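Local coordinates for protein glycerol-3-phosphate dehydrogenase [NAD(P)+] (Coxiella burnetii, PDB 3K96) that probably catalyses the NAD(P)H-dependent reduction of dihydroxyacetone phosphate to sn-glycerol 3-phosphate, the key precursor for phospholipid synthesis, at residues G41-L46 with S163-V168. Sequence-based numbering, arbitrary orientation.
Sequences GTALAL and SLATEV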
ATOM      1  N   GLY A  41      -9.610 -19.797   9.195  1.00 28.45           N
ATOM      2  CA  GLY A  41     -10.277 -20.354  10.401  1.00 28.40           C
ATOM      3  C   GLY A  41      -9.376 -21.266  11.201  1.00 28.92           C
ATOM      4  O   GLY A  41      -9.323 -21.200  12.435  1.00 28.97           O
ATOM      5  N   THR A  42      -8.623 -22.104  10.488  1.00 30.36           N
ATOM      6  CA  THR A  42      -7.728 -23.053  11.119  1.00 29.79           C
ATOM      7  C   THR A  42      -6.537 -22.345  11.771  1.00 30.52           C
ATOM      8  O   THR A  42      -6.098 -22.741  12.848  1.00 28.96           O
ATOM      9  CB  THR A  42      -7.223 -24.100  10.115  1.00 30.30           C
ATOM     10  OG1 THR A  42      -8.333 -24.755   9.491  1.00 29.70           O
ATOM     11  CG2 THR A  42      -6.347 -25.141  10.810  1.00 29.78           C
ATOM     12  N   ALA A  43      -6.011 -21.306  11.116  1.00 30.62           N
ATOM     13  CA  ALA A  43      -4.890 -20.541  11.659  1.00 30.30           C
ATOM     14  C   ALA A  43      -5.311 -19.855  12.973  1.00 28.81           C
ATOM     15  O   ALA A  43      -4.569 -19.841  13.940  1.00 29.18           O
ATOM     16  CB  ALA A  43      -4.392 -19.490  10.631  1.00 30.92           C
ATOM     17  N   LEU A  44      -6.494 -19.270  12.985  1.00 28.68           N
ATOM     18  CA  LEU A  44      -7.020 -18.643  14.211  1.00 28.67           C
ATOM     19  C   LEU A  44      -7.174 -19.709  15.313  1.00 28.50           C
ATOM     20  O   LEU A  44      -6.889 -19.457  16.496  1.00 30.28           O
ATOM     21  CB  LEU A  44      -8.357 -17.962  13.927  1.00 27.50           C
ATOM     22  CG  LEU A  44      -8.268 -16.604  13.234  1.00 31.00           C
ATOM     23  CD1 LEU A  44      -9.601 -16.229  12.589  1.00 29.17           C
ATOM     24  CD2 LEU A  44      -7.759 -15.544  14.217  1.00 26.89           C
ATOM     25  N   ALA A  45      -7.614 -20.895  14.921  1.00 27.45           N
ATOM     26  CA  ALA A  45      -7.792 -21.992  15.880  1.00 29.33           C
ATOM     27  C   ALA A  45      -6.460 -22.381  16.492  1.00 30.84           C
ATOM     28  O   ALA A  45      -6.391 -22.720  17.683  1.00 30.91           O
ATOM     29  CB  ALA A  45      -8.477 -23.205  15.205  1.00 27.45           C
ATOM     30  N   LEU A  46      -5.387 -22.318  15.687  1.00 31.51           N
ATOM     31  CA  LEU A  46      -4.052 -22.633  16.176  1.00 31.12           C
ATOM     32  C   LEU A  46      -3.542 -21.574  17.114  1.00 31.27           C
ATOM     33  O   LEU A  46      -2.925 -21.884  18.121  1.00 31.31           O
ATOM     34  CB  LEU A  46      -3.043 -22.794  15.027  1.00 31.73           C
ATOM     35  CG  LEU A  46      -3.154 -24.047  14.185  1.00 33.87           C
ATOM     36  CD1 LEU A  46      -2.247 -23.964  12.967  1.00 34.35           C
ATOM     37  CD2 LEU A  46      -2.826 -25.261  15.074  1.00 33.21           C
ATOM     38  N   SER A 163      -3.491 -10.461   7.069  1.00 29.47           N
ATOM     39  CA  SER A 163      -3.191 -11.682   7.792  1.00 30.73           C
ATOM     40  C   SER A 163      -3.214 -12.951   6.973  1.00 31.14           C
ATOM     41  O   SER A 163      -4.170 -13.720   7.088  1.00 34.92           O
ATOM     42  CB  SER A 163      -4.226 -11.814   8.899  1.00 30.70           C
ATOM     43  OG  SER A 163      -5.526 -11.787   8.336  1.00 31.37           O
ATOM     44  N   LEU A 164      -2.180 -13.196   6.163  1.00 29.69           N
ATOM     45  CA  LEU A 164      -2.089 -14.444   5.415  1.00 29.03           C
ATOM     46  C   LEU A 164      -2.133 -15.579   6.425  1.00 27.80           C
ATOM     47  O   LEU A 164      -1.397 -15.566   7.393  1.00 26.69           O
ATOM     48  CB  LEU A 164      -0.777 -14.554   4.652  1.00 28.18           C
ATOM     49  CG  LEU A 164      -0.518 -13.592   3.500  1.00 32.27           C
ATOM     50  CD1 LEU A 164       0.822 -13.947   2.843  1.00 31.02           C
ATOM     51  CD2 LEU A 164      -1.707 -13.660   2.487  1.00 33.82           C
ATOM     52  N   ALA A 165      -2.972 -16.566   6.184  1.00 28.61           N
ATOM     53  CA  ALA A 165      -3.141 -17.678   7.131  1.00 28.82           C
ATOM     54  C   ALA A 165      -1.852 -18.468   7.361  1.00 29.49           C
ATOM     55  O   ALA A 165      -1.541 -18.836   8.496  1.00 30.05           O
ATOM     56  CB  ALA A 165      -4.294 -18.607   6.656  1.00 28.39           C
ATOM     57  N   THR A 166      -1.094 -18.713   6.286  1.00 29.65           N
ATOM     58  CA  THR A 166       0.157 -19.466   6.360  1.00 29.63           C
ATOM     59  C   THR A 166       1.195 -18.777   7.258  1.00 29.79           C
ATOM     60  O   THR A 166       1.886 -19.449   8.037  1.00 29.29           O
ATOM     61  CB  THR A 166       0.778 -19.738   4.912  1.00 30.65           C
ATOM     62  OG1 THR A 166       0.854 -18.504   4.185  1.00 32.67           O
ATOM     63  CG2 THR A 166      -0.092 -20.734   4.092  1.00 31.92           C
ATOM     64  N   GLU A 167       1.287 -17.445   7.184  1.00 28.91           N
ATOM     65  CA  GLU A 167       2.261 -16.696   8.009  1.00 28.54           C
ATOM     66  C   GLU A 167       1.861 -16.667   9.493  1.00 27.33           C
ATOM     67  O   GLU A 167       2.724 -16.675  10.388  1.00 24.77           O
ATOM     68  CB  GLU A 167       2.479 -15.270   7.472  1.00 28.86           C
ATOM     69  CG  GLU A 167       3.112 -15.241   6.046  1.00 32.10           C
ATOM     70  CD  GLU A 167       3.537 -13.829   5.585  1.00 35.99           C
ATOM     71  OE1 GLU A 167       3.016 -12.839   6.143  1.00 36.23           O
ATOM     72  OE2 GLU A 167       4.408 -13.722   4.665  1.00 34.81           O
ATOM     73  N   VAL A 168       0.556 -16.629   9.741  1.00 27.09           N
ATOM     74  CA  VAL A 168       0.052 -16.674  11.111  1.00 27.35           C
ATOM     75  C   VAL A 168       0.390 -18.060  11.680  1.00 27.79           C
ATOM     76  O   VAL A 168       0.934 -18.151  12.767  1.00 29.96           O
ATOM     77  CB  VAL A 168      -1.453 -16.374  11.191  1.00 27.30           C
ATOM     78  CG1 VAL A 168      -2.023 -16.719  12.620  1.00 26.23           C
ATOM     79  CG2 VAL A 168      -1.703 -14.925  10.797  1.00 26.00           C
TER
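Ala43 directs its methyl group from helix 39-49 against the first turn of helix 165-169, where it overlaps Ala165 and Val168. Its CB lies 3.6 Å from Ala165 O and 4.1 Å from Ala165 CB, so one methyl meets both the backbone and the side chain of the same residue. On another flank, Val168 CG1 approaches Ala43 CB at 4.2 Å. Seen from Ala43 CB, Ala165 CB and Val168 CG1 subtend about 108°, so the two contacts reach the methyl from clearly different directions without facing each other across it. With CG1 anti to the backbone N of Val168 (chi1 168°), it is this branch that turns to Ala43, while Val168 CG2 stands farther off, 5.3 Å from Ala43 CB.

No hydrogen bond links the two segments, so the junction rests on van der Waals contact, with only 119 Å² buried in total. The small side chains permit a close backbone approach: Ala43 CA and Ala165 CA are 5.6 Å apart. Within 163-168, Leu164 occupies the N-cap position, and its O accepts a bond from Val168 N at 3.2 Å, tying the residue that carries CG1 to the start of the helix.

Val168 also packs on Trp40 and Val47 of helix 39-49 and on Thr174 of strand 174-180, which continues the packing beyond Ala43. Away from this junction, Glu167 accepts hydrogen bonds through OE1 and OE2 from the backbone N atoms of Asn234 and Ser233 of the second subunit. Ala165 is predicted to contact NADPH, as are nearby Ser39 and Trp40, while Ser163 probably binds sn-glycerol 3-phosphate. Gly41 completes a GxGxxG sequence with Gly36 and Gly38, consistent with helix 39-49 being the dinucleotide-binding helix of a Rossmann-type domain, here packed against a short helix beside the predicted cofactor and substrate sites.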